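Local coordinates for oligopeptide-binding protein oppA (Lactococcus lactis, PDB 3DRF) that captures oligopeptides in a voluminous venus fly-trap cavity, as part of the OppABCDF ABC transporter that takes them up, at residues 33-39 against 250-256; 282-286 against 544-548; 551-555 against 566-570. One frame throughout, in Å; residues are numbered along the deposited sequence. Where two conformers were deposited one is given.

Contact 1: 33-39 against 250-256; sequences GNLKVAY and LNSITYE
N34 to A38 pair residue for residue with S252 to E256 as adjacent parallel strands of a mixed five-stranded sheet, part of a venus fly-trap solute-binding fold, joined by backbone bonds, among them T254 N to L35 O and V37 N to T254 O. The tight face carries L35, V37, I253 and Y255. Beta-branched V37 suits the spot because both its methyls are used. CG1, placed anti to the backbone N (chi1 -169°), sits over one face of the Y255 ring as a CH-pi contact, 3.7 Å from the centroid, and CG2 meets I253 CG2 at 3.8 Å. L35 extends the apolar row, its CB 3.9 Å from L250 CD1. The hydroxyl of buried Y255 is satisfied by N276, on the strand flanking 34-40.

The other face, with N34, K36, S252, T254 and E256, is polar and hydrated. One water donates to L35 O and S252 OG; another donates to V37 O and lies 2.7 Å from T254 OG1. The ends of K36 and E256 find partners in S270 and Y272. At the start of the ladder, N34 OD1 accepts twice: from S252 OG at 2.7 Å, and from N251 ND2 at 3.0 Å, a nearly straight bond (169°) on a lone pair, with the two amide planes 86° apart.

Contact 2: 282-286 against 544-548; sequences QYKQV and NYTPV
Y283 and Y545 form the aromatic part of this contact, an edge-to-face pair in which the edge of Y283 is turned to the face of Y545. Y283 CD1 stands 3.5 Å above the Y545 plane, over its centre. The planes make only 50°, so the pair is inclined rather than a perpendicular T, with centroids 4.8 Å apart. Y545 springs from the strand toward the helix, and with its CG between the backbone N and the carbonyl carbon (chi1 71°) the ring lies against the first turn.

Apolar contacts of V286 continue the interface. V286 CG2 comes to the edge of the Y545 ring, 4.1 Å from CE1, while the other branch, CG1, meets P547 CB at 3.7 Å, the two side chains crossing at about a right angle. Valine suits this position, since its two methyls serve different partners.

No hydrogen bond joins the segments. Y545 OH lies close to Y283 N but at a poor angle, and bonds instead to V279 O, so a buried hydroxyl is satisfied. Q282 has its CB 3.6 Å from Y545 OH, and its amide bonds to Q40 and T260.

Y545 and P547 alternate with T546, which points away; together with V294 of neighbouring strand 292-307, which touches Y283 and V286, they make this the helix-on-sheet packing of an alpha/beta lobe.

Contact 3: 551-555 against 566-570; sequences RVVGM and SEIGV
A single antiparallel beta bridge, V553 opposite G569, ties the loop after strand 536-549 to the last modelled residues of the chain, just past helix 564-567. It is a hydrogen-bonded pair: V553 N donates to G569 O at 2.9 Å, almost straight (173°), and G569 N donates back to V553 O at 3.0 Å.

I568, where the chain leaves helical geometry, fills the apolar side. Its CG2 meets V552 CG1 at 3.8 Å, while CD1 lies 3.9 Å from M555 SD, the two side chains running alongside each other; branched and long, isoleucine can serve both neighbours. G554 is glycine for two reasons: its phi is positive (94°), and a beta carbon there would collide with E567 O. Beside it a water donates both to G554 O and to E567 OE1, the latter at 2.6 Å.

At the other end R551 lays one face of its guanidinium against V570 CG1, 3.3 Å from NH1 in the one conformer given; as V570 has a second, this contact is doubtful. NE forms a salt bridge with D273, and NH2 a weak hydrogen bond to N34 O. With an alanine here, D273 would probably be left without its charged mate and N34 O without a weak donor.

The paired backbone bonds thus join the last modelled residues to the loop after strand 536-549, and R551 ties that loop to D273, a salt bridge that probably holds the guanidinium in place and offsets its charge.

Along the chain the contacts come in series, contact 1, then 2, then 3, yet all lie on the same side of the chain's centre. Contacts 1 and 3, with centres about 11 Å apart, touch directly: L35 packs on V552 and L250 on I568, so the first strand and the last modelled residues meet at one sheet. Contact 2 is set off, about 19 Å from contact 1 and 18 Å from contact 3 between centres; V548 CG2 reaches M555 CG, and strand 536-549 runs on toward the loop of contact 3. T546 also bonds N276, whose strand flanks 34-40. The first and last modelled parts of the chain are thereby gathered into one region of the receptor.

Contact 1: 33-39 against 250-256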
loop_
_atom_site.group_PDB
_atom_site.type_symbol
_atom_site.label_atom_id
_atom_site.label_comp_id
_atom_site.label_asym_id
_atom_site.label_seq_id
_atom_site.Cartn_x
_atom_site.Cartn_y
_atom_site.Cartn_z
ATOM N N GLY A 33 21.285 19.268 15.192
ATOM C CA GLY A 33 20.766 18.394 16.217
ATOM C C GLY A 33 20.681 16.914 15.871
ATOM O O GLY A 33 21.025 16.501 14.787
ATOM N N ASN A 34 20.193 16.160 16.832
ATOM C CA ASN A 34 20.057 14.708 16.716
ATOM C C ASN A 34 18.613 14.334 17.003
ATOM O O ASN A 34 18.195 14.312 18.107
ATOM C CB ASN A 34 21.040 14.012 17.680
ATOM C CG ASN A 34 22.506 14.369 17.322
ATOM O OD1 ASN A 34 23.027 13.979 16.321
ATOM N ND2 ASN A 34 23.127 15.156 18.141
ATOM N N LEU A 35 17.892 14.047 15.938
ATOM C CA LEU A 35 16.447 13.822 16.014
ATOM C C LEU A 35 16.151 12.363 16.303
ATOM O O LEU A 35 16.833 11.510 15.842
ATOM C CB LEU A 35 15.817 14.239 14.663
ATOM C CG LEU A 35 14.273 14.225 14.555
ATOM C CD1 LEU A 35 13.723 15.461 15.259
ATOM C CD2 LEU A 35 13.892 14.288 13.092
ATOM N N LYS A 36 15.118 12.132 17.069
ATOM C CA LYS A 36 14.692 10.785 17.408
ATOM C C LYS A 36 13.265 10.570 16.901
ATOM O O LYS A 36 12.364 11.233 17.346
ATOM C CB LYS A 36 14.714 10.575 18.933
ATOM C CG LYS A 36 16.192 10.586 19.496
ATOM C CD LYS A 36 16.151 10.169 20.898
ATOM C CE LYS A 36 15.457 11.283 21.567
ATOM N NZ LYS A 36 15.419 11.090 23.099
ATOM N N VAL A 37 13.084 9.630 15.989
ATOM C CA VAL A 37 11.797 9.331 15.378
ATOM C C VAL A 37 11.464 7.861 15.580
ATOM O O VAL A 37 12.310 7.037 15.597
ATOM C CB VAL A 37 11.845 9.633 13.830
ATOM C CG1 VAL A 37 10.438 9.589 13.214
ATOM C CG2 VAL A 37 12.451 11.004 13.551
ATOM N N ALA A 38 10.183 7.566 15.722
ATOM C CA ALA A 38 9.675 6.203 15.699
ATOM C C ALA A 38 8.481 6.030 14.751
ATOM O O ALA A 38 7.771 6.938 14.448
ATOM C CB ALA A 38 9.314 5.702 17.150
ATOM N N TYR A 39 8.305 4.777 14.359
ATOM C CA TYR A 39 7.082 4.296 13.702
ATOM C C TYR A 39 6.418 3.261 14.602
ATOM O O TYR A 39 7.060 2.374 15.077
ATOM C CB TYR A 39 7.421 3.713 12.294
ATOM C CG TYR A 39 6.193 3.525 11.438
ATOM C CD1 TYR A 39 5.813 4.479 10.500
ATOM C CD2 TYR A 39 5.371 2.415 11.603
ATOM C CE1 TYR A 39 4.656 4.292 9.744
ATOM C CE2 TYR A 39 4.280 2.242 10.868
ATOM C CZ TYR A 39 3.923 3.191 9.965
ATOM O OH TYR A 39 2.785 2.981 9.217
ATOM N N LEU A 250 20.280 18.845 10.320
ATOM C CA LEU A 250 20.565 17.889 11.385
ATOM C C LEU A 250 21.892 17.163 11.241
ATOM O O LEU A 250 22.357 17.015 10.160
ATOM C CB LEU A 250 19.472 16.822 11.527
ATOM C CG LEU A 250 18.062 17.308 11.902
ATOM C CD1 LEU A 250 17.007 16.248 11.548
ATOM C CD2 LEU A 250 17.919 17.628 13.414
ATOM N N ASN A 251 22.482 16.824 12.378
ATOM C CA ASN A 251 23.607 15.912 12.451
ATOM C C ASN A 251 23.211 14.453 12.305
ATOM O O ASN A 251 23.939 13.724 11.709
ATOM C CB ASN A 251 24.370 16.138 13.774
ATOM C CG ASN A 251 25.624 15.286 13.893
ATOM O OD1 ASN A 251 26.541 15.429 13.142
ATOM N ND2 ASN A 251 25.602 14.393 14.800
ATOM N N SER A 252 22.085 14.029 12.878
ATOM C CA SER A 252 21.691 12.623 12.744
ATOM C C SER A 252 20.197 12.496 12.966
ATOM O O SER A 252 19.582 13.370 13.494
ATOM C CB SER A 252 22.444 11.728 13.715
ATOM O OG SER A 252 21.930 11.848 15.030
ATOM N N ILE A 253 19.669 11.368 12.532
ATOM C CA ILE A 253 18.316 10.921 12.844
ATOM C C ILE A 253 18.328 9.459 13.224
ATOM O O ILE A 253 18.867 8.699 12.488
ATOM C CB ILE A 253 17.336 11.080 11.618
ATOM C CG1 ILE A 253 17.287 12.516 11.115
ATOM C CG2 ILE A 253 15.890 10.554 12.014
ATOM C CD1 ILE A 253 16.678 12.699 9.674
ATOM N N THR A 254 17.725 9.079 14.338
ATOM C CA THR A 254 17.526 7.672 14.647
ATOM C C THR A 254 16.038 7.385 14.348
ATOM O O THR A 254 15.155 8.196 14.603
ATOM C CB THR A 254 17.918 7.356 16.094
ATOM O OG1 THR A 254 17.078 8.110 16.981
ATOM C CG2 THR A 254 19.378 7.715 16.283
ATOM N N TYR A 255 15.780 6.245 13.758
ATOM C CA TYR A 255 14.405 5.880 13.385
ATOM C C TYR A 255 14.182 4.451 13.871
ATOM O O TYR A 255 14.884 3.579 13.456
ATOM C CB TYR A 255 14.200 6.012 11.861
ATOM C CG TYR A 255 12.811 6.483 11.404
ATOM C CD1 TYR A 255 11.661 6.045 12.000
ATOM C CD2 TYR A 255 12.684 7.357 10.383
ATOM C CE1 TYR A 255 10.423 6.465 11.565
ATOM C CE2 TYR A 255 11.447 7.788 9.952
ATOM C CZ TYR A 255 10.330 7.340 10.562
ATOM O OH TYR A 255 9.109 7.797 10.169
ATOM N N GLU A 256 13.232 4.268 14.790
ATOM C CA GLU A 256 13.039 3.016 15.515
ATOM C C GLU A 256 11.606 2.534 15.419
ATOM O O GLU A 256 10.729 3.351 15.408
ATOM C CB GLU A 256 13.421 3.179 17.033
ATOM C CG GLU A 256 14.831 3.687 17.303
ATOM C CD GLU A 256 15.178 3.655 18.780
ATOM O OE1 GLU A 256 14.343 3.530 19.657
ATOM O OE2 GLU A 256 16.361 3.762 18.999
HETATM O O HOH W 1 19.632 11.016 16.566
HETATM O O HOH W 2 14.648 7.166 17.547
#

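Contact 2: 282-286 against 544-548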
loop_
_atom_site.group_PDB
_atom_site.type_symbol
_atom_site.label_atom_id
_atom_site.label_comp_id
_atom_site.label_asym_id
_atom_site.label_seq_id
_atom_site.Cartn_x
_atom_site.Cartn_y
_atom_site.Cartn_z
ATOM N N GLN A 282 -5.524 6.197 20.257
ATOM C CA GLN A 282 -4.652 6.967 21.137
ATOM C C GLN A 282 -4.689 8.474 20.951
ATOM O O GLN A 282 -4.021 9.185 21.599
ATOM C CB GLN A 282 -3.196 6.436 20.949
ATOM C CG GLN A 282 -3.007 4.992 21.465
ATOM C CD GLN A 282 -1.697 4.389 21.092
ATOM O OE1 GLN A 282 -0.975 4.897 20.290
ATOM N NE2 GLN A 282 -1.419 3.279 21.684
ATOM N N TYR A 283 -5.488 8.938 20.012
ATOM C CA TYR A 283 -5.508 10.352 19.617
ATOM C C TYR A 283 -5.802 11.311 20.787
ATOM O O TYR A 283 -5.161 12.321 20.922
ATOM C CB TYR A 283 -6.537 10.546 18.479
ATOM C CG TYR A 283 -6.557 11.929 17.828
ATOM C CD1 TYR A 283 -5.377 12.581 17.419
ATOM C CD2 TYR A 283 -7.752 12.534 17.512
ATOM C CE1 TYR A 283 -5.412 13.783 16.781
ATOM C CE2 TYR A 283 -7.770 13.744 16.883
ATOM C CZ TYR A 283 -6.610 14.360 16.528
ATOM O OH TYR A 283 -6.619 15.582 15.844
ATOM N N LYS A 284 -6.783 10.951 21.624
ATOM C CA LYS A 284 -7.147 11.829 22.746
ATOM C C LYS A 284 -5.991 11.888 23.769
ATOM O O LYS A 284 -5.644 12.919 24.238
ATOM C CB LYS A 284 -8.451 11.366 23.377
ATOM C CG LYS A 284 -8.883 12.293 24.460
ATOM C CD LYS A 284 -10.269 11.990 24.868
ATOM C CE LYS A 284 -11.304 12.884 24.246
ATOM N NZ LYS A 284 -12.700 12.549 24.743
ATOM N N GLN A 285 -5.411 10.748 24.105
ATOM C CA GLN A 285 -4.245 10.699 24.984
ATOM C C GLN A 285 -3.127 11.588 24.472
ATOM O O GLN A 285 -2.485 12.260 25.217
ATOM C CB GLN A 285 -3.735 9.253 25.193
ATOM C CG GLN A 285 -4.655 8.331 25.879
ATOM C CD GLN A 285 -3.951 7.064 26.218
ATOM O OE1 GLN A 285 -3.860 6.171 25.420
ATOM N NE2 GLN A 285 -3.409 7.016 27.408
ATOM N N VAL A 286 -2.887 11.538 23.163
ATOM C CA VAL A 286 -1.822 12.310 22.553
ATOM C C VAL A 286 -2.091 13.802 22.578
ATOM O O VAL A 286 -1.249 14.589 22.822
ATOM C CB VAL A 286 -1.555 11.820 21.099
ATOM C CG1 VAL A 286 -0.604 12.776 20.378
ATOM C CG2 VAL A 286 -0.983 10.387 21.138
ATOM N N ASN A 544 -4.874 10.865 9.297
ATOM C CA ASN A 544 -3.641 10.599 10.030
ATOM C C ASN A 544 -3.337 11.749 11.009
ATOM O O ASN A 544 -3.733 12.864 10.778
ATOM C CB ASN A 544 -2.448 10.482 9.048
ATOM C CG ASN A 544 -2.452 9.176 8.255
ATOM O OD1 ASN A 544 -2.987 8.223 8.663
ATOM N ND2 ASN A 544 -1.886 9.225 7.097
ATOM N N TYR A 545 -2.575 11.433 12.059
ATOM C CA TYR A 545 -2.009 12.452 12.952
ATOM C C TYR A 545 -0.607 12.030 13.335
ATOM O O TYR A 545 -0.307 10.886 13.379
ATOM C CB TYR A 545 -2.883 12.656 14.207
ATOM C CG TYR A 545 -2.839 11.485 15.196
ATOM C CD1 TYR A 545 -2.012 11.525 16.307
ATOM C CD2 TYR A 545 -3.658 10.374 15.024
ATOM C CE1 TYR A 545 -1.986 10.530 17.210
ATOM C CE2 TYR A 545 -3.610 9.323 15.917
ATOM C CZ TYR A 545 -2.776 9.419 17.020
ATOM O OH TYR A 545 -2.777 8.429 17.931
ATOM N N THR A 546 0.224 13.018 13.646
ATOM C CA THR A 546 1.598 12.793 14.101
ATOM C C THR A 546 1.900 13.805 15.190
ATOM O O THR A 546 1.869 14.969 14.956
ATOM C CB THR A 546 2.581 13.023 12.942
ATOM O OG1 THR A 546 2.403 11.953 12.002
ATOM C CG2 THR A 546 4.076 13.015 13.418
ATOM N N PRO A 547 2.216 13.370 16.391
ATOM C CA PRO A 547 2.732 14.310 17.392
ATOM C C PRO A 547 4.226 14.666 17.151
ATOM O O PRO A 547 5.013 13.861 16.764
ATOM C CB PRO A 547 2.576 13.531 18.712
ATOM C CG PRO A 547 2.756 12.101 18.330
ATOM C CD PRO A 547 2.171 11.984 16.917
ATOM N N VAL A 548 4.531 15.933 17.379
ATOM C CA VAL A 548 5.847 16.500 17.150
ATOM C C VAL A 548 6.265 17.317 18.379
ATOM O O VAL A 548 5.581 18.225 18.748
ATOM C CB VAL A 548 5.854 17.419 15.894
ATOM C CG1 VAL A 548 7.247 17.966 15.681
ATOM C CG2 VAL A 548 5.354 16.626 14.648
#

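Contact 3: 551-555 against 566-570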
loop_
_atom_site.group_PDB
_atom_site.type_symbol
_atom_site.label_atom_id
_atom_site.label_comp_id
_atom_site.label_asym_id
_atom_site.label_seq_id
_atom_site.Cartn_x
_atom_site.Cartn_y
_atom_site.Cartn_z
ATOM N N ARG A 551 10.298 21.236 20.422
ATOM C CA ARG A 551 11.656 21.617 20.108
ATOM C C ARG A 551 11.967 21.491 18.587
ATOM O O ARG A 551 12.878 22.093 18.094
ATOM C CB ARG A 551 12.671 20.820 20.935
ATOM C CG ARG A 551 12.982 19.420 20.343
ATOM C CD ARG A 551 14.044 18.738 21.137
ATOM N NE ARG A 551 14.555 17.522 20.504
ATOM C CZ ARG A 551 15.819 17.308 20.173
ATOM N NH1 ARG A 551 16.727 18.232 20.326
ATOM N NH2 ARG A 551 16.154 16.171 19.606
ATOM N N VAL A 552 11.138 20.719 17.870
ATOM C CA VAL A 552 11.352 20.463 16.442
ATOM C C VAL A 552 10.765 21.546 15.556
ATOM O O VAL A 552 9.625 21.899 15.721
ATOM C CB VAL A 552 10.715 19.089 16.009
ATOM C CG1 VAL A 552 11.062 18.805 14.547
ATOM C CG2 VAL A 552 11.211 17.946 16.890
ATOM N N VAL A 553 11.517 22.030 14.602
ATOM C CA VAL A 553 11.023 22.984 13.668
ATOM C C VAL A 553 11.135 22.365 12.273
ATOM O O VAL A 553 12.029 21.664 12.004
ATOM C CB VAL A 553 11.816 24.330 13.720
ATOM C CG1 VAL A 553 11.628 25.056 15.061
ATOM C CG2 VAL A 553 13.268 24.101 13.496
ATOM N N GLY A 554 10.182 22.652 11.414
ATOM C CA GLY A 554 10.246 22.211 10.024
ATOM C C GLY A 554 9.541 20.896 9.694
ATOM O O GLY A 554 9.592 20.484 8.583
ATOM N N MET A 555 8.944 20.238 10.656
ATOM C CA MET A 555 8.193 19.029 10.360
ATOM C C MET A 555 6.796 19.412 9.803
ATOM O O MET A 555 6.254 20.415 10.178
ATOM C CB MET A 555 8.065 18.139 11.580
ATOM C CG MET A 555 7.232 16.889 11.385
ATOM S SD MET A 555 7.858 15.712 10.121
ATOM C CE MET A 555 6.474 14.613 9.927
ATOM N N SER A 566 15.595 17.786 4.859
ATOM C CA SER A 566 16.628 18.830 4.861
ATOM C C SER A 566 16.245 20.079 5.641
ATOM O O SER A 566 17.116 20.846 6.022
ATOM C CB SER A 566 16.973 19.228 3.434
ATOM O OG SER A 566 17.583 18.154 2.766
ATOM N N GLU A 567 14.960 20.286 5.849
ATOM C CA GLU A 567 14.444 21.457 6.560
ATOM C C GLU A 567 14.276 21.272 8.055
ATOM O O GLU A 567 14.304 22.230 8.765
ATOM C CB GLU A 567 13.116 21.926 5.948
ATOM C CG GLU A 567 13.286 22.528 4.587
ATOM C CD GLU A 567 11.986 22.646 3.820
ATOM O OE1 GLU A 567 10.990 22.058 4.293
ATOM O OE2 GLU A 567 12.015 23.260 2.724
ATOM N N ILE A 568 14.088 20.056 8.525
ATOM C CA ILE A 568 13.852 19.846 9.929
ATOM C C ILE A 568 15.133 20.169 10.717
ATOM O O ILE A 568 16.237 19.845 10.344
ATOM C CB ILE A 568 13.404 18.418 10.238
ATOM C CG1 ILE A 568 12.001 18.115 9.733
ATOM C CG2 ILE A 568 13.481 18.157 11.746
ATOM C CD1 ILE A 568 11.679 16.631 9.775
ATOM N N GLY A 569 14.903 20.807 11.842
ATOM C CA GLY A 569 15.933 21.115 12.796
ATOM C C GLY A 569 15.376 21.178 14.186
ATOM O O GLY A 569 14.210 20.907 14.396
ATOM N N VAL A 570 16.268 21.345 15.160
ATOM C CA VAL A 570 15.870 21.485 16.551
ATOM C C VAL A 570 16.095 22.923 17.002
ATOM O O VAL A 570 15.324 23.470 17.790
ATOM C CB VAL A 570 16.676 20.557 17.455
ATOM C CG1 VAL A 570 16.329 19.099 17.171
ATOM C CG2 VAL A 570 18.157 20.808 17.273
HETATM O O HOH W 3 9.400 22.311 6.373
#